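Local coordinates for Azi13 (Streptomyces sahachiroi, PDB 5HMB), which probably acts as a hotdog-fold thioesterase of the PaaI family, hydrolysing acyl thioesters in the polyketide branch of azinomycin biosynthesis, at residues S111-D116 with V122-V127; E57-A62 with S96-V101. One frame throughout, in Å; residues are numbered along the deposited sequence.

Contact 1: residues S111-D116 with V122-V127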
loop_
_atom_site.group_PDB
_atom_site.type_symbol
_atom_site.label_atom_id
_atom_site.label_comp_id
_atom_site.label_asym_id
_atom_site.label_seq_id
_atom_site.Cartn_x
_atom_site.Cartn_y
_atom_site.Cartn_z
ATOM N N SER A 111 -4.498 6.252 -10.515
ATOM C CA SER A 111 -3.572 5.171 -10.837
ATOM C C SER A 111 -2.658 5.634 -11.962
ATOM O O SER A 111 -3.134 6.077 -13.012
ATOM C CB SER A 111 -4.333 3.907 -11.249
ATOM O OG SER A 111 -3.455 2.911 -11.727
ATOM N N VAL A 112 -1.354 5.546 -11.744
ATOM C CA VAL A 112 -0.370 6.052 -12.690
ATOM C C VAL A 112 0.475 4.880 -13.160
ATOM O O VAL A 112 1.109 4.199 -12.339
ATOM C CB VAL A 112 0.513 7.141 -12.067
ATOM C CG1 VAL A 112 1.464 7.689 -13.090
ATOM C CG2 VAL A 112 -0.341 8.243 -11.476
ATOM N N GLU A 113 0.491 4.646 -14.468
ATOM C CA GLU A 113 1.371 3.642 -15.068
ATOM C C GLU A 113 2.496 4.330 -15.829
ATOM O O GLU A 113 2.258 5.278 -16.587
ATOM C CB GLU A 113 0.611 2.707 -16.012
ATOM C CG GLU A 113 -0.502 1.921 -15.347
ATOM C CD GLU A 113 -1.200 0.996 -16.311
ATOM O OE1 GLU A 113 -0.771 0.946 -17.482
ATOM O OE2 GLU A 113 -2.179 0.336 -15.903
ATOM N N THR A 114 3.717 3.864 -15.608
ATOM C CA THR A 114 4.890 4.338 -16.323
ATOM C C THR A 114 5.354 3.225 -17.252
ATOM O O THR A 114 5.717 2.141 -16.775
ATOM C CB THR A 114 6.005 4.704 -15.348
ATOM O OG1 THR A 114 5.602 5.811 -14.536
ATOM C CG2 THR A 114 7.271 5.056 -16.098
ATOM N N VAL A 115 5.356 3.491 -18.569
ATOM C CA VAL A 115 5.720 2.486 -19.572
ATOM C C VAL A 115 6.895 2.969 -20.424
ATOM O O VAL A 115 7.159 4.170 -20.554
ATOM C CB VAL A 115 4.533 2.123 -20.488
ATOM C CG1 VAL A 115 3.342 1.657 -19.675
ATOM C CG2 VAL A 115 4.149 3.317 -21.337
ATOM N N ASP A 116 7.581 2.013 -21.048
ATOM C CA ASP A 116 8.619 2.365 -22.007
ATOM C C ASP A 116 8.038 2.429 -23.420
ATOM O O ASP A 116 6.826 2.306 -23.630
ATOM C CB ASP A 116 9.811 1.402 -21.923
ATOM C CG ASP A 116 9.472 -0.051 -22.297
ATOM O OD1 ASP A 116 8.442 -0.346 -22.951
ATOM O OD2 ASP A 116 10.289 -0.917 -21.928
ATOM N N VAL A 122 6.959 -0.381 -16.562
ATOM C CA VAL A 122 8.149 -0.251 -15.724
ATOM C C VAL A 122 7.792 0.002 -14.261
ATOM O O VAL A 122 8.478 -0.473 -13.354
ATOM C CB VAL A 122 9.032 0.883 -16.286
ATOM C CG1 VAL A 122 10.265 1.109 -15.410
ATOM C CG2 VAL A 122 9.425 0.571 -17.726
ATOM N N ALA A 123 6.763 0.799 -14.000
ATOM C CA ALA A 123 6.381 1.108 -12.630
ATOM C C ALA A 123 4.919 1.496 -12.644
ATOM O O ALA A 123 4.379 1.884 -13.683
ATOM C CB ALA A 123 7.240 2.230 -12.036
ATOM N N ARG A 124 4.271 1.367 -11.484
ATOM C CA ARG A 124 2.863 1.719 -11.361
ATOM C C ARG A 124 2.606 2.164 -9.930
ATOM O O ARG A 124 3.119 1.544 -8.989
ATOM C CB ARG A 124 1.940 0.551 -11.720
ATOM C CG ARG A 124 0.436 0.777 -11.445
ATOM C CD ARG A 124 -0.315 -0.336 -12.160
ATOM N NE ARG A 124 -1.758 -0.388 -11.923
ATOM C CZ ARG A 124 -2.319 -1.002 -10.883
ATOM N NH1 ARG A 124 -1.549 -1.579 -9.955
ATOM N NH2 ARG A 124 -3.641 -1.033 -10.758
ATOM N N GLY A 125 1.836 3.236 -9.775
ATOM C CA GLY A 125 1.561 3.780 -8.453
ATOM C C GLY A 125 0.120 4.230 -8.291
ATOM O O GLY A 125 -0.517 4.705 -9.235
ATOM N N GLN A 126 -0.382 4.090 -7.063
ATOM C CA GLN A 126 -1.699 4.574 -6.669
ATOM C C GLN A 126 -1.515 5.740 -5.712
ATOM O O GLN A 126 -0.774 5.620 -4.733
ATOM C CB GLN A 126 -2.518 3.479 -5.983
ATOM C CG GLN A 126 -2.441 2.136 -6.673
ATOM C CD GLN A 126 -3.100 2.159 -8.039
ATOM O OE1 GLN A 126 -4.242 2.610 -8.170
ATOM N NE2 GLN A 126 -2.383 1.687 -9.067
ATOM N N VAL A 127 -2.198 6.851 -5.981
ATOM C CA VAL A 127 -2.011 8.097 -5.245
ATOM C C VAL A 127 -3.360 8.538 -4.678
ATOM O O VAL A 127 -4.326 8.751 -5.426
ATOM C CB VAL A 127 -1.396 9.196 -6.124
ATOM C CG1 VAL A 127 -1.330 10.507 -5.373
ATOM C CG2 VAL A 127 -0.014 8.800 -6.531
#

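Contact 2: residues E57-A62 with S96-V101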
loop_
_atom_site.group_PDB
_atom_site.type_symbol
_atom_site.label_atom_id
_atom_site.label_comp_id
_atom_site.label_asym_id
_atom_site.label_seq_id
_atom_site.Cartn_x
_atom_site.Cartn_y
_atom_site.Cartn_z
ATOM N N GLU A 57 3.566 10.656 -8.150
ATOM C CA GLU A 57 2.961 11.742 -7.386
ATOM C C GLU A 57 2.667 12.940 -8.286
ATOM O O GLU A 57 1.538 13.453 -8.305
ATOM C CB GLU A 57 3.873 12.128 -6.214
ATOM C CG GLU A 57 3.164 13.052 -5.188
ATOM C CD GLU A 57 2.132 12.297 -4.350
ATOM O OE1 GLU A 57 2.303 11.074 -4.153
ATOM O OE2 GLU A 57 1.154 12.917 -3.888
ATOM N N SER A 58 3.657 13.368 -9.082
ATOM C CA SER A 58 3.492 14.545 -9.944
ATOM C C SER A 58 2.357 14.361 -10.946
ATOM O O SER A 58 1.533 15.264 -11.139
ATOM C CB SER A 58 4.788 14.837 -10.709
ATOM O OG SER A 58 5.910 15.023 -9.870
ATOM N N VAL A 59 2.328 13.224 -11.648
ATOM C CA VAL A 59 1.358 13.085 -12.730
ATOM C C VAL A 59 -0.058 12.954 -12.164
ATOM O O VAL A 59 -1.016 13.536 -12.694
ATOM C CB VAL A 59 1.724 11.911 -13.659
ATOM C CG1 VAL A 59 0.718 11.824 -14.784
ATOM C CG2 VAL A 59 3.137 12.088 -14.244
ATOM N N ALA A 60 -0.216 12.208 -11.073
ATOM C CA ALA A 60 -1.532 12.105 -10.455
ATOM C C ALA A 60 -1.982 13.449 -9.870
ATOM O O ALA A 60 -3.149 13.838 -10.022
ATOM C CB ALA A 60 -1.519 11.009 -9.388
ATOM N N SER A 61 -1.075 14.184 -9.212
ATOM C CA SER A 61 -1.468 15.467 -8.617
ATOM C C SER A 61 -1.914 16.449 -9.684
ATOM O O SER A 61 -2.861 17.219 -9.471
ATOM C CB SER A 61 -0.316 16.089 -7.821
ATOM O OG SER A 61 -0.171 15.497 -6.543
ATOM N N ALA A 62 -1.216 16.463 -10.825
ATOM C CA ALA A 62 -1.624 17.326 -11.929
ATOM C C ALA A 62 -3.048 17.020 -12.348
ATOM O O ALA A 62 -3.855 17.932 -12.550
ATOM C CB ALA A 62 -0.680 17.158 -13.121
ATOM N N SER A 96 4.246 8.378 -18.555
ATOM C CA SER A 96 3.467 8.152 -17.338
ATOM C C SER A 96 2.051 8.679 -17.501
ATOM O O SER A 96 1.851 9.869 -17.783
ATOM C CB SER A 96 4.135 8.802 -16.134
ATOM O OG SER A 96 5.427 8.250 -15.964
ATOM N N THR A 97 1.073 7.809 -17.274
ATOM C CA THR A 97 -0.332 8.137 -17.492
ATOM C C THR A 97 -1.111 7.921 -16.206
ATOM O O THR A 97 -1.120 6.812 -15.660
ATOM C CB THR A 97 -0.904 7.280 -18.615
ATOM O OG1 THR A 97 -0.137 7.519 -19.798
ATOM C CG2 THR A 97 -2.358 7.615 -18.856
ATOM N N ALA A 98 -1.755 8.981 -15.726
ATOM C CA ALA A 98 -2.593 8.931 -14.541
ATOM C C ALA A 98 -4.047 8.772 -14.953
ATOM O O ALA A 98 -4.569 9.582 -15.734
ATOM C CB ALA A 98 -2.414 10.203 -13.706
ATOM N N LEU A 99 -4.701 7.742 -14.420
ATOM C CA LEU A 99 -6.113 7.538 -14.689
ATOM C C LEU A 99 -6.906 7.534 -13.397
ATOM O O LEU A 99 -6.416 7.070 -12.361
ATOM C CB LEU A 99 -6.368 6.226 -15.427
ATOM C CG LEU A 99 -5.760 6.194 -16.822
ATOM C CD1 LEU A 99 -5.988 4.823 -17.469
ATOM C CD2 LEU A 99 -6.351 7.333 -17.653
ATOM N N PRO A 100 -8.141 8.035 -13.428
ATOM C CA PRO A 100 -8.898 8.180 -12.186
ATOM C C PRO A 100 -9.413 6.833 -11.723
ATOM O O PRO A 100 -9.850 6.007 -12.525
ATOM C CB PRO A 100 -10.049 9.119 -12.577
ATOM C CG PRO A 100 -10.275 8.808 -14.030
ATOM C CD PRO A 100 -8.922 8.456 -14.608
ATOM N N VAL A 101 -9.334 6.611 -10.416
ATOM C CA VAL A 101 -9.975 5.474 -9.782
ATOM C C VAL A 101 -11.223 5.905 -9.029
ATOM O O VAL A 101 -12.271 5.277 -9.161
ATOM C CB VAL A 101 -8.992 4.745 -8.838
ATOM C CG1 VAL A 101 -9.740 3.688 -8.041
ATOM C CG2 VAL A 101 -7.816 4.143 -9.613
#

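Contact 1: residues S111-D116 with V122-V127
Ser111-Val115 and Val122-Val127 run antiparallel, their axes approaching to 4.7 Å at 167°, with Val112-Gly125 and Thr114-Ala123 as the hydrogen-bonded pairs. The ladder ends in a classic beta bulge: Val122 and Ala123 both face Thr114, whose O accepts from Val122 N at 2.8 Å and from Ala123 N at 3.3 Å. Val112, Thr114 and Ala123 share the face that looks toward helix 49-68, while Ser111, Glu113, Arg124 and Gln126 share the other. There the side chain of Gln126 bends at chi2 (-67°), so that its amide folds back on Ser111; NE2 donates to Ser111 OG at 3.1 Å, the hydroxyl lying 22° out of the amide plane. The same NE2 sits over the centre of one face of the Arg124 guanidinium, 3.2 Å above its plane. Glu113 lies alongside the extended Arg124 (Glu113 CG to Arg124 CD 3.9 Å), but its OE2 stays 4.1 Å from Arg124 NE, too far for a salt bridge. Arg124 NH1 instead bonds Gln126 OE1 of the second subunit, and the reciprocal bond forms too. With an alanine for Gln126, Ser111 OG is likely to lose this donor, the guanidinium the amide over it, and Arg124 of the second subunit its acceptor. The polar face works as a subunit interface in which one amide serves both chains, its NH2 inside its own hairpin and its carbonyl across the boundary.

Contact 2: residues E57-A62 with S96-V101
Val59 points from the helix toward the strand and meets it with both methyls. With CG1 anti to the backbone N (chi1 -179°), the two branches spread along the strand: CG1 lies 3.7 Å from Ala98 CB, and CG2 comes to 3.9 Å from Ser96 CB. CG1 also rests against the backbone, 3.8 Å from Ser96 O. The valine therefore spans two strand residues whose side chains both point toward the helix, with the intervening Thr97 directed away from it.

Ala98 answers with a single methyl. Its CB is set between Val59 and Ala60, 3.9 Å from Ala60 CA, so it packs against the helix backbone as well as a side chain. Ala60 directs its own CB past the strand rather than at it, and the two alanine methyls are accordingly farther apart, 4.5 Å between the CB atoms. Small residues on both sides bring the helix axis to within 7.6 Å of the strand axis, at a crossing angle of -44°. Ser96 offers its CB to the valine while its hydroxyl is engaged by Thr114 and Trp34, which ties up the polar end of a buried side chain.

Beyond residues 96-101, Val59 also touches Ala30 and Ala32, and Ala60 reaches Trp110, Val112 and Val127. Such a long helix laid obliquely over the concave side of a curled antiparallel sheet, its apolar residues buried in the curve, is the hallmark of the hotdog fold, the helix being the sausage and the sheet the bun.

In the fold
The two contacts lie side by side in one hotdog domain, their centres 9 Å apart. Strand 93-100 of contact 2 and strand 107-115 of contact 1 are neighbours in the same antiparallel sheet, joined by backbone bonds such as Leu99 N to Ser111 O (2.7 Å). Along the chain they come in series, contact 2 closing before the hairpin of contact 1 opens. Val112 CG2 bridges them, packing on both Ala98 and Ala60. Together they illustrate a division of labour within a sheet: one face receives the helix, while the other, at the hairpin of contact 1, meets the second subunit of the tetramer.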